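Long-range contacts in meso-diaminopimelate dehydrogenase (Clostridium tetani, PDB 3WGY), which catalyses, in its natural form, the reversible NADP-dependent oxidative deamination of meso-2,6-diaminopimelate at the D-configured centre: residues E78-T89 against F103-K111; L139-K150 against S248-N258. The protein carries 6 engineered substitutions. All blocks are in the same frame, centred on the assembly; numbering follows the deposited sequence.

Overall arrangement
Interaction 1 lies in the Rossmann-type, probably nucleotide-binding, half of the chain, where helices 80-84 and 99-113 pack beside a seven-stranded parallel sheet. Interaction 2 lies in the C-terminal domain and joins two strands of an antiparallel sheet, one of them the central strand 249-258. The two contacts share no helix or strand, and their nearest atoms are about 19 Å apart. Interaction 1 is mostly buried and apolar, with no direct hydrogen bond between its segments and one bridging water. Interaction 2 is larger and only partly buried; backbone hydrogen bonds and one arginine hold it, and at one end the side chain of the engineered Asn-249 lies about 8 Å from the bound 2-oxo-4-methylpentanoic acid.

Interaction 1 (E78-T89 against F103-K111); sequences EQGPMIASQFNT and FERMDEISK
The carbonyl oxygen of Ile-109 accepts a hydrogen bond of 2.6 Å from a water that probably also meets Ser-85 OG, whose position is less sure, bridging the two segments. Behind the water the contact is apolar and turns on Pro-81. Its CB lies only 3.3 Å from Ile-109 CD1, tighter than usual for two carbons, while its CD rests 3.7 Å from Met-106 SD. Both Pro-81 CB and Ile-109 CD1 lie over one face of the Arg-105 guanidinium, toward its rim; bends at chi2 (104°) and chi3 fold the arginine back across the proline ring. Glu-78 OE2 lies at the guanidinium edge, 4.3 Å from Arg-105 NH1, too far for a salt bridge. This is helix packing in a Rossmann-type fold: helix 80-84 leads into strand 88-90, helix 99-113 is the crossover from that strand to 116-118, and the helical segments run nearly parallel, axes 9.0 Å apart. Met-106, bent at chi2 and chi3, curls its CE to within 3.9 Å of Ala-84 CB and 3.6 Å of Gly-80 O. Thr-89 OG1 also touches that methyl but hydrogen-bonds to Ser-117, a strand residue on which Ala-84 and Met-106 both pack.

Interaction 2 (L139-K150 against S248-N258); sequences LPKGKTHTFWGK and SNGGFVIRSGN. Engineered in segment 248-258: Ser-248 (natural residue Pro), Asn-249 (natural residue His).
Arg-255, in the middle strand of a three-stranded antiparallel sheet of the C-terminal domain, grips the carbonyl oxygen of Leu-139 side-on with two nitrogens, NH2 at 2.7 Å and NE at 3.0 Å, the oxygen lying close to the guanidinium plane. At the other end of the group NH1 donates to Thr-144 OG1 at 2.7 Å, with the hydroxyl tilted 21° from that plane. One face of the guanidinium is covered by the backbone, Gly-142 C sitting over its centre. With CG anti to the backbone N (chi1 -179°) and a single bend at chi2, the arginine turns across to the neighbouring edge strand 142-147 and ties the turn after helix 123-138 to the sheet. Lys-143 with Ser-256, His-145 with Ile-254 and Phe-147 with Phe-252 are hydrogen-bonded pairs, each joined by two backbone N-H...O bonds, such as Ile-254 N to His-145 O at 2.7 Å. At the non-hydrogen-bonded pair Gly-142 and Gly-257 the two CA atoms come within 3.7 Å, side chains being absent from both. Helix 123-138 packs on the face bearing Val-253 and Arg-255, and helix 177-184 covers the one bearing His-145, Phe-147 and Phe-252. Leu-139 also packs on Phe-279 of the second subunit. On the Val-253 face, Thr-146 CG2 lies 4.1 Å from Val-253 CG2 and 3.4 Å above the ring plane of Trp-148, displaced toward the edge of the ring system, whose NE1 hydrogen-bonds to Asp-124 OD2.

Interaction 1 (E78-T89 against F103-K111)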
loop_
_atom_site.group_PDB
_atom_site.type_symbol
_atom_site.label_atom_id
_atom_site.label_comp_id
_atom_site.label_asym_id
_atom_site.label_seq_id
_atom_site.Cartn_x
_atom_site.Cartn_y
_atom_site.Cartn_z
ATOM N N GLU B 78 3.678 29.013 3.941
ATOM C CA GLU B 78 2.806 30.179 3.809
ATOM C C GLU B 78 2.272 30.564 2.430
ATOM O O GLU B 78 1.357 31.385 2.348
ATOM C CB GLU B 78 3.501 31.409 4.409
ATOM C CG GLU B 78 3.265 31.618 5.901
ATOM C CD GLU B 78 1.830 32.013 6.213
ATOM O OE1 GLU B 78 1.514 32.226 7.404
ATOM O OE2 GLU B 78 1.018 32.113 5.266
ATOM N N GLN B 79 2.810 30.007 1.348
ATOM C CA GLN B 79 2.310 30.412 0.042
ATOM C C GLN B 79 1.587 29.365 -0.794
ATOM O O GLN B 79 1.584 29.427 -2.024
ATOM C CB GLN B 79 3.419 31.060 -0.784
ATOM C CG GLN B 79 2.869 31.886 -1.940
ATOM C CD GLN B 79 3.822 32.959 -2.419
ATOM O OE1 GLN B 79 4.920 32.662 -2.883
ATOM N NE2 GLN B 79 3.403 34.216 -2.312
ATOM N N GLY B 80 0.991 28.391 -0.123
ATOM C CA GLY B 80 0.212 27.405 -0.840
ATOM C C GLY B 80 -1.053 28.189 -1.139
ATOM O O GLY B 80 -1.591 28.132 -2.246
ATOM N N PRO B 81 -1.545 28.950 -0.150
ATOM C CA PRO B 81 -2.749 29.773 -0.272
ATOM C C PRO B 81 -2.692 30.785 -1.412
ATOM O O PRO B 81 -3.681 30.997 -2.113
ATOM C CB PRO B 81 -2.825 30.444 1.092
ATOM C CG PRO B 81 -2.362 29.361 1.988
ATOM C CD PRO B 81 -1.132 28.876 1.265
ATOM N N MET B 82 -1.537 31.408 -1.595
ATOM C CA MET B 82 -1.379 32.400 -2.645
ATOM C C MET B 82 -1.404 31.783 -4.039
ATOM O O MET B 82 -1.907 32.397 -4.984
ATOM C CB MET B 82 -0.079 33.178 -2.447
ATOM C CG MET B 82 0.069 33.815 -1.066
ATOM S SD MET B 82 -1.425 34.657 -0.453
ATOM C CE MET B 82 -1.672 35.926 -1.718
ATOM N N ILE B 83 -0.861 30.574 -4.175
ATOM C CA ILE B 83 -0.838 29.893 -5.469
ATOM C C ILE B 83 -2.178 29.214 -5.753
ATOM O O ILE B 83 -2.607 29.127 -6.904
ATOM C CB ILE B 83 0.242 28.783 -5.527
ATOM C CG1 ILE B 83 1.534 29.249 -4.854
ATOM C CG2 ILE B 83 0.499 28.392 -6.985
ATOM C CD1 ILE B 83 2.170 30.460 -5.477
ATOM N N ALA B 84 -2.826 28.724 -4.700
ATOM C CA ALA B 84 -4.104 28.030 -4.837
ATOM C C ALA B 84 -5.190 28.878 -5.489
ATOM O O ALA B 84 -6.064 28.348 -6.172
ATOM C CB ALA B 84 -4.581 27.535 -3.474
ATOM N N SER B 85 -5.141 30.190 -5.272
ATOM C CA SER B 85 -6.133 31.087 -5.852
ATOM C C SER B 85 -5.916 31.265 -7.341
ATOM O O SER B 85 -6.725 31.894 -8.019
ATOM C CB SER B 85 -6.071 32.463 -5.187
ATOM O OG SER B 85 -6.496 32.404 -3.838
ATOM N N GLN B 86 -4.832 30.703 -7.856
ATOM C CA GLN B 86 -4.526 30.860 -9.268
ATOM C C GLN B 86 -4.274 29.561 -10.010
ATOM O O GLN B 86 -4.403 29.515 -11.234
ATOM C CB GLN B 86 -3.308 31.771 -9.416
ATOM C CG GLN B 86 -3.468 33.115 -8.724
ATOM C CD GLN B 86 -2.172 33.899 -8.656
ATOM O OE1 GLN B 86 -1.206 33.476 -8.015
ATOM N NE2 GLN B 86 -2.144 35.051 -9.317
ATOM N N PHE B 87 -3.903 28.508 -9.287
ATOM C CA PHE B 87 -3.638 27.226 -9.936
ATOM C C PHE B 87 -4.108 26.070 -9.079
ATOM O O PHE B 87 -4.431 26.244 -7.907
ATOM C CB PHE B 87 -2.134 27.024 -10.184
ATOM C CG PHE B 87 -1.461 28.168 -10.894
ATOM C CD1 PHE B 87 -1.137 29.334 -10.214
ATOM C CD2 PHE B 87 -1.139 28.072 -12.244
ATOM C CE1 PHE B 87 -0.501 30.393 -10.869
ATOM C CE2 PHE B 87 -0.504 29.122 -12.905
ATOM C CZ PHE B 87 -0.185 30.284 -12.215
ATOM N N ASN B 88 -4.164 24.885 -9.679
ATOM C CA ASN B 88 -4.517 23.687 -8.928
ATOM C C ASN B 88 -3.160 23.393 -8.312
ATOM O O ASN B 88 -2.147 23.489 -8.997
ATOM C CB ASN B 88 -4.921 22.553 -9.863
ATOM C CG ASN B 88 -6.183 22.857 -10.632
ATOM O OD1 ASN B 88 -7.201 23.223 -10.052
ATOM N ND2 ASN B 88 -6.127 22.694 -11.945
ATOM N N THR B 89 -3.110 23.048 -7.037
ATOM C CA THR B 89 -1.809 22.818 -6.430
ATOM C C THR B 89 -1.581 21.456 -5.807
ATOM O O THR B 89 -2.522 20.722 -5.512
ATOM C CB THR B 89 -1.535 23.852 -5.350
ATOM O OG1 THR B 89 -2.489 23.690 -4.292
ATOM C CG2 THR B 89 -1.639 25.255 -5.927
ATOM N N PHE B 103 -5.526 22.250 5.792
ATOM C CA PHE B 103 -6.608 21.758 4.951
ATOM C C PHE B 103 -7.703 22.810 4.800
ATOM O O PHE B 103 -8.075 23.177 3.686
ATOM C CB PHE B 103 -7.214 20.486 5.548
ATOM C CG PHE B 103 -8.235 19.839 4.661
ATOM C CD1 PHE B 103 -7.841 19.177 3.504
ATOM C CD2 PHE B 103 -9.591 19.935 4.950
ATOM C CE1 PHE B 103 -8.782 18.621 2.643
ATOM C CE2 PHE B 103 -10.545 19.385 4.096
ATOM C CZ PHE B 103 -10.136 18.726 2.938
ATOM N N GLU B 104 -8.222 23.292 5.924
ATOM C CA GLU B 104 -9.279 24.299 5.895
ATOM C C GLU B 104 -8.882 25.509 5.060
ATOM O O GLU B 104 -9.633 25.936 4.183
ATOM C CB GLU B 104 -9.627 24.756 7.315
ATOM C CG GLU B 104 -10.293 23.694 8.169
ATOM C CD GLU B 104 -11.575 23.160 7.550
ATOM O OE1 GLU B 104 -12.491 23.967 7.274
ATOM O OE2 GLU B 104 -11.664 21.930 7.342
ATOM N N ARG B 105 -7.695 26.051 5.332
ATOM C CA ARG B 105 -7.196 27.224 4.616
ATOM C C ARG B 105 -7.187 26.990 3.107
ATOM O O ARG B 105 -7.743 27.778 2.335
ATOM C CB ARG B 105 -5.774 27.573 5.087
ATOM C CG ARG B 105 -5.150 28.789 4.385
ATOM C CD ARG B 105 -5.163 30.036 5.279
ATOM N NE ARG B 105 -5.363 31.277 4.524
ATOM C CZ ARG B 105 -4.393 32.051 4.042
ATOM N NH1 ARG B 105 -3.117 31.732 4.227
ATOM N NH2 ARG B 105 -4.705 33.152 3.367
ATOM N N MET B 106 -6.548 25.902 2.693
ATOM C CA MET B 106 -6.456 25.576 1.277
ATOM C C MET B 106 -7.811 25.234 0.663
ATOM O O MET B 106 -8.045 25.500 -0.516
ATOM C CB MET B 106 -5.491 24.409 1.075
ATOM C CG MET B 106 -4.067 24.705 1.499
ATOM S SD MET B 106 -3.317 25.978 0.489
ATOM C CE MET B 106 -2.835 25.064 -0.964
ATOM N N ASP B 107 -8.696 24.644 1.461
ATOM C CA ASP B 107 -10.022 24.263 0.983
ATOM C C ASP B 107 -10.836 25.496 0.604
ATOM O O ASP B 107 -11.432 25.550 -0.472
ATOM C CB ASP B 107 -10.760 23.452 2.055
ATOM C CG ASP B 107 -12.048 22.832 1.534
ATOM O OD1 ASP B 107 -12.031 22.269 0.418
ATOM O OD2 ASP B 107 -13.075 22.897 2.245
ATOM N N GLU B 108 -10.851 26.489 1.487
ATOM C CA GLU B 108 -11.582 27.723 1.228
ATOM C C GLU B 108 -11.074 28.391 -0.046
ATOM O O GLU B 108 -11.838 28.654 -0.973
ATOM C CB GLU B 108 -11.429 28.688 2.407
ATOM C CG GLU B 108 -11.023 30.105 2.004
ATOM C CD GLU B 108 -10.926 31.045 3.184
ATOM O OE1 GLU B 108 -11.979 31.337 3.790
ATOM O OE2 GLU B 108 -9.799 31.485 3.506
ATOM N N ILE B 109 -9.772 28.659 -0.080
ATOM C CA ILE B 109 -9.143 29.307 -1.222
ATOM C C ILE B 109 -9.342 28.533 -2.516
ATOM O O ILE B 109 -9.613 29.124 -3.561
ATOM C CB ILE B 109 -7.638 29.486 -0.970
ATOM C CG1 ILE B 109 -7.431 30.323 0.296
ATOM C CG2 ILE B 109 -6.988 30.149 -2.169
ATOM C CD1 ILE B 109 -6.115 30.077 0.995
ATOM N N SER B 110 -9.205 27.211 -2.445
ATOM C CA SER B 110 -9.372 26.362 -3.619
ATOM C C SER B 110 -10.777 26.497 -4.205
ATOM O O SER B 110 -10.941 26.823 -5.385
ATOM C CB SER B 110 -9.107 24.898 -3.250
ATOM O OG SER B 110 -7.779 24.729 -2.789
ATOM N N LYS B 111 -11.786 26.239 -3.382
ATOM C CA LYS B 111 -13.170 26.339 -3.834
ATOM C C LYS B 111 -13.453 27.733 -4.386
ATOM O O LYS B 111 -13.866 27.889 -5.535
ATOM C CB LYS B 111 -14.129 26.022 -2.680
ATOM C CG LYS B 111 -14.187 24.537 -2.324
ATOM C CD LYS B 111 -15.143 24.260 -1.170
ATOM C CE LYS B 111 -15.241 22.766 -0.902
ATOM N NZ LYS B 111 -16.040 22.447 0.312
HETATM O O HOH W 1 -9.631 31.741 -3.931
#

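Interaction 2 (L139-K150 against S248-N258)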
loop_
_atom_site.group_PDB
_atom_site.type_symbol
_atom_site.label_atom_id
_atom_site.label_comp_id
_atom_site.label_asym_id
_atom_site.label_seq_id
_atom_site.Cartn_x
_atom_site.Cartn_y
_atom_site.Cartn_z
ATOM N N LEU B 139 -7.721 -4.380 9.353
ATOM C CA LEU B 139 -7.641 -5.085 10.630
ATOM C C LEU B 139 -8.017 -4.121 11.758
ATOM O O LEU B 139 -7.155 -3.608 12.460
ATOM C CB LEU B 139 -6.217 -5.616 10.833
ATOM C CG LEU B 139 -5.721 -6.648 9.808
ATOM C CD1 LEU B 139 -4.222 -6.912 9.996
ATOM C CD2 LEU B 139 -6.531 -7.939 9.957
ATOM N N PRO B 140 -9.324 -3.875 11.941
ATOM C CA PRO B 140 -9.858 -2.972 12.966
ATOM C C PRO B 140 -9.383 -3.255 14.379
ATOM O O PRO B 140 -9.320 -2.349 15.211
ATOM C CB PRO B 140 -11.369 -3.133 12.808
ATOM C CG PRO B 140 -11.502 -4.541 12.331
ATOM C CD PRO B 140 -10.415 -4.628 11.298
ATOM N N LYS B 141 -9.063 -4.512 14.651
ATOM C CA LYS B 141 -8.572 -4.903 15.961
ATOM C C LYS B 141 -7.087 -5.224 15.810
ATOM O O LYS B 141 -6.702 -6.178 15.138
ATOM C CB LYS B 141 -9.335 -6.124 16.479
ATOM C CG LYS B 141 -10.847 -5.936 16.541
ATOM C CD LYS B 141 -11.238 -4.756 17.421
ATOM C CE LYS B 141 -12.753 -4.601 17.487
ATOM N NZ LYS B 141 -13.171 -3.501 18.404
ATOM N N GLY B 142 -6.256 -4.402 16.428
ATOM C CA GLY B 142 -4.824 -4.601 16.340
ATOM C C GLY B 142 -4.105 -3.299 16.627
ATOM O O GLY B 142 -4.728 -2.330 17.072
ATOM N N LYS B 143 -2.803 -3.262 16.365
ATOM C CA LYS B 143 -2.006 -2.071 16.621
ATOM C C LYS B 143 -1.200 -1.625 15.408
ATOM O O LYS B 143 -0.744 -2.452 14.620
ATOM C CB LYS B 143 -1.045 -2.338 17.789
ATOM C CG LYS B 143 -1.736 -2.656 19.121
ATOM C CD LYS B 143 -0.732 -2.911 20.242
ATOM C CE LYS B 143 -1.420 -3.193 21.586
ATOM N NZ LYS B 143 -2.212 -2.024 22.091
ATOM N N THR B 144 -1.037 -0.315 15.247
ATOM C CA THR B 144 -0.250 0.206 14.138
ATOM C C THR B 144 1.074 0.702 14.683
ATOM O O THR B 144 1.119 1.334 15.741
ATOM C CB THR B 144 -0.924 1.395 13.436
ATOM O OG1 THR B 144 -2.212 1.001 12.955
ATOM C CG2 THR B 144 -0.072 1.860 12.271
ATOM N N HIS B 145 2.147 0.425 13.954
ATOM C CA HIS B 145 3.470 0.853 14.360
ATOM C C HIS B 145 4.214 1.508 13.200
ATOM O O HIS B 145 4.467 0.863 12.178
ATOM C CB HIS B 145 4.275 -0.346 14.858
ATOM C CG HIS B 145 3.690 -1.012 16.066
ATOM N ND1 HIS B 145 3.504 -0.349 17.263
ATOM C CD2 HIS B 145 3.272 -2.284 16.271
ATOM C CE1 HIS B 145 2.999 -1.184 18.152
ATOM N NE2 HIS B 145 2.850 -2.363 17.576
ATOM N N THR B 146 4.552 2.786 13.344
ATOM C CA THR B 146 5.308 3.469 12.310
ATOM C C THR B 146 6.713 3.745 12.843
ATOM O O THR B 146 6.880 4.238 13.962
ATOM C CB THR B 146 4.678 4.816 11.889
ATOM O OG1 THR B 146 3.325 4.611 11.465
ATOM C CG2 THR B 146 5.452 5.413 10.728
ATOM N N PHE B 147 7.715 3.402 12.046
ATOM C CA PHE B 147 9.115 3.629 12.411
ATOM C C PHE B 147 9.724 4.477 11.301
ATOM O O PHE B 147 9.388 4.303 10.130
ATOM C CB PHE B 147 9.885 2.310 12.500
ATOM C CG PHE B 147 9.430 1.394 13.603
ATOM C CD1 PHE B 147 8.202 0.761 13.541
ATOM C CD2 PHE B 147 10.263 1.125 14.686
ATOM C CE1 PHE B 147 7.804 -0.137 14.536
ATOM C CE2 PHE B 147 9.876 0.229 15.686
ATOM C CZ PHE B 147 8.644 -0.403 15.608
ATOM N N TRP B 148 10.576 5.363 11.581
ATOM C CA TRP B 148 11.199 6.167 10.548
ATOM C C TRP B 148 12.651 5.707 10.404
ATOM O O TRP B 148 13.496 5.984 11.254
ATOM C CB TRP B 148 11.060 7.649 10.904
ATOM C CG TRP B 148 9.605 8.081 10.846
ATOM C CD1 TRP B 148 8.907 8.477 9.734
ATOM C CD2 TRP B 148 8.652 8.049 11.922
ATOM N NE1 TRP B 148 7.580 8.688 10.049
ATOM C CE2 TRP B 148 7.398 8.435 11.385
ATOM C CE3 TRP B 148 8.735 7.728 13.285
ATOM C CZ2 TRP B 148 6.236 8.510 12.166
ATOM C CZ3 TRP B 148 7.574 7.801 14.064
ATOM C CH2 TRP B 148 6.342 8.190 13.498
ATOM N N GLY B 149 12.882 4.945 9.328
ATOM C CA GLY B 149 14.175 4.359 8.995
ATOM C C GLY B 149 15.339 5.286 9.175
ATOM O O GLY B 149 15.137 6.466 9.465
ATOM N N LYS B 150 16.559 4.778 8.997
ATOM C CA LYS B 150 17.733 5.628 9.179
ATOM C C LYS B 150 17.648 6.913 8.353
ATOM O O LYS B 150 17.582 6.881 7.126
ATOM C CB LYS B 150 19.020 4.873 8.836
ATOM C CG LYS B 150 20.272 5.714 9.030
ATOM C CD LYS B 150 21.533 4.879 8.863
ATOM C CE LYS B 150 22.783 5.735 9.006
ATOM N NZ LYS B 150 24.025 4.909 9.012
ATOM N N SER B 248 19.758 10.065 2.579
ATOM C CA SER B 248 18.980 8.838 2.583
ATOM C C SER B 248 17.985 8.740 3.736
ATOM O O SER B 248 18.142 9.386 4.767
ATOM C CB SER B 248 19.919 7.638 2.600
ATOM O OG SER B 248 20.782 7.679 1.477
ATOM N N ASN B 249 16.952 7.924 3.549
ATOM C CA ASN B 249 15.936 7.755 4.576
ATOM C C ASN B 249 15.047 6.552 4.283
ATOM O O ASN B 249 15.216 5.838 3.281
ATOM C CB ASN B 249 15.067 9.017 4.676
ATOM C CG ASN B 249 14.763 9.408 6.124
ATOM O OD1 ASN B 249 14.490 8.556 6.965
ATOM N ND2 ASN B 249 14.799 10.704 6.409
ATOM N N GLY B 250 14.088 6.340 5.169
ATOM C CA GLY B 250 13.175 5.229 5.020
ATOM C C GLY B 250 12.291 5.140 6.242
ATOM O O GLY B 250 12.304 6.021 7.107
ATOM N N GLY B 251 11.519 4.068 6.315
ATOM C CA GLY B 251 10.637 3.889 7.443
ATOM C C GLY B 251 9.822 2.639 7.254
ATOM O O GLY B 251 9.926 1.975 6.216
ATOM N N PHE B 252 9.014 2.332 8.264
ATOM C CA PHE B 252 8.153 1.167 8.279
ATOM C C PHE B 252 6.779 1.509 8.851
ATOM O O PHE B 252 6.666 2.308 9.783
ATOM C CB PHE B 252 8.753 0.062 9.157
ATOM C CG PHE B 252 10.143 -0.334 8.776
ATOM C CD1 PHE B 252 11.230 0.461 9.119
ATOM C CD2 PHE B 252 10.368 -1.493 8.048
ATOM C CE1 PHE B 252 12.525 0.105 8.736
ATOM C CE2 PHE B 252 11.655 -1.858 7.661
ATOM C CZ PHE B 252 12.736 -1.056 8.005
ATOM N N VAL B 253 5.742 0.913 8.267
ATOM C CA VAL B 253 4.380 1.067 8.757
ATOM C C VAL B 253 3.865 -0.359 8.906
ATOM O O VAL B 253 3.637 -1.056 7.916
ATOM C CB VAL B 253 3.475 1.843 7.788
ATOM C CG1 VAL B 253 2.062 1.895 8.350
ATOM C CG2 VAL B 253 4.011 3.256 7.597
ATOM N N ILE B 254 3.683 -0.789 10.149
ATOM C CA ILE B 254 3.243 -2.145 10.426
ATOM C C ILE B 254 1.923 -2.275 11.178
ATOM O O ILE B 254 1.734 -1.656 12.223
ATOM C CB ILE B 254 4.321 -2.879 11.231
ATOM C CG1 ILE B 254 5.629 -2.911 10.433
ATOM C CG2 ILE B 254 3.842 -4.262 11.602
ATOM C CD1 ILE B 254 6.811 -3.383 11.236
ATOM N N ARG B 255 1.010 -3.083 10.654
ATOM C CA ARG B 255 -0.261 -3.289 11.334
ATOM C C ARG B 255 -0.253 -4.712 11.834
ATOM O O ARG B 255 -0.197 -5.669 11.049
ATOM C CB ARG B 255 -1.459 -3.068 10.401
ATOM C CG ARG B 255 -2.834 -3.238 11.078
ATOM C CD ARG B 255 -3.144 -2.115 12.083
ATOM N NE ARG B 255 -4.472 -2.257 12.689
ATOM C CZ ARG B 255 -4.950 -1.470 13.651
ATOM N NH1 ARG B 255 -4.211 -0.475 14.128
ATOM N NH2 ARG B 255 -6.173 -1.675 14.135
ATOM N N SER B 256 -0.267 -4.839 13.153
ATOM C CA SER B 256 -0.280 -6.136 13.788
ATOM C C SER B 256 -1.686 -6.316 14.324
ATOM O O SER B 256 -2.086 -5.654 15.281
ATOM C CB SER B 256 0.719 -6.186 14.946
ATOM O OG SER B 256 0.657 -7.449 15.587
ATOM N N GLY B 257 -2.439 -7.200 13.692
ATOM C CA GLY B 257 -3.791 -7.432 14.135
ATOM C C GLY B 257 -3.985 -8.889 14.457
ATOM O O GLY B 257 -3.131 -9.728 14.179
ATOM N N ASN B 258 -5.118 -9.192 15.062
ATOM C CA ASN B 258 -5.426 -10.562 15.403
ATOM C C ASN B 258 -6.778 -10.874 14.796
ATOM O O ASN B 258 -7.647 -10.011 14.735
ATOM C CB ASN B 258 -5.470 -10.732 16.922
ATOM C CG ASN B 258 -6.267 -9.641 17.605
ATOM O OD1 ASN B 258 -5.823 -8.494 17.695
ATOM N ND2 ASN B 258 -7.454 -9.989 18.081
#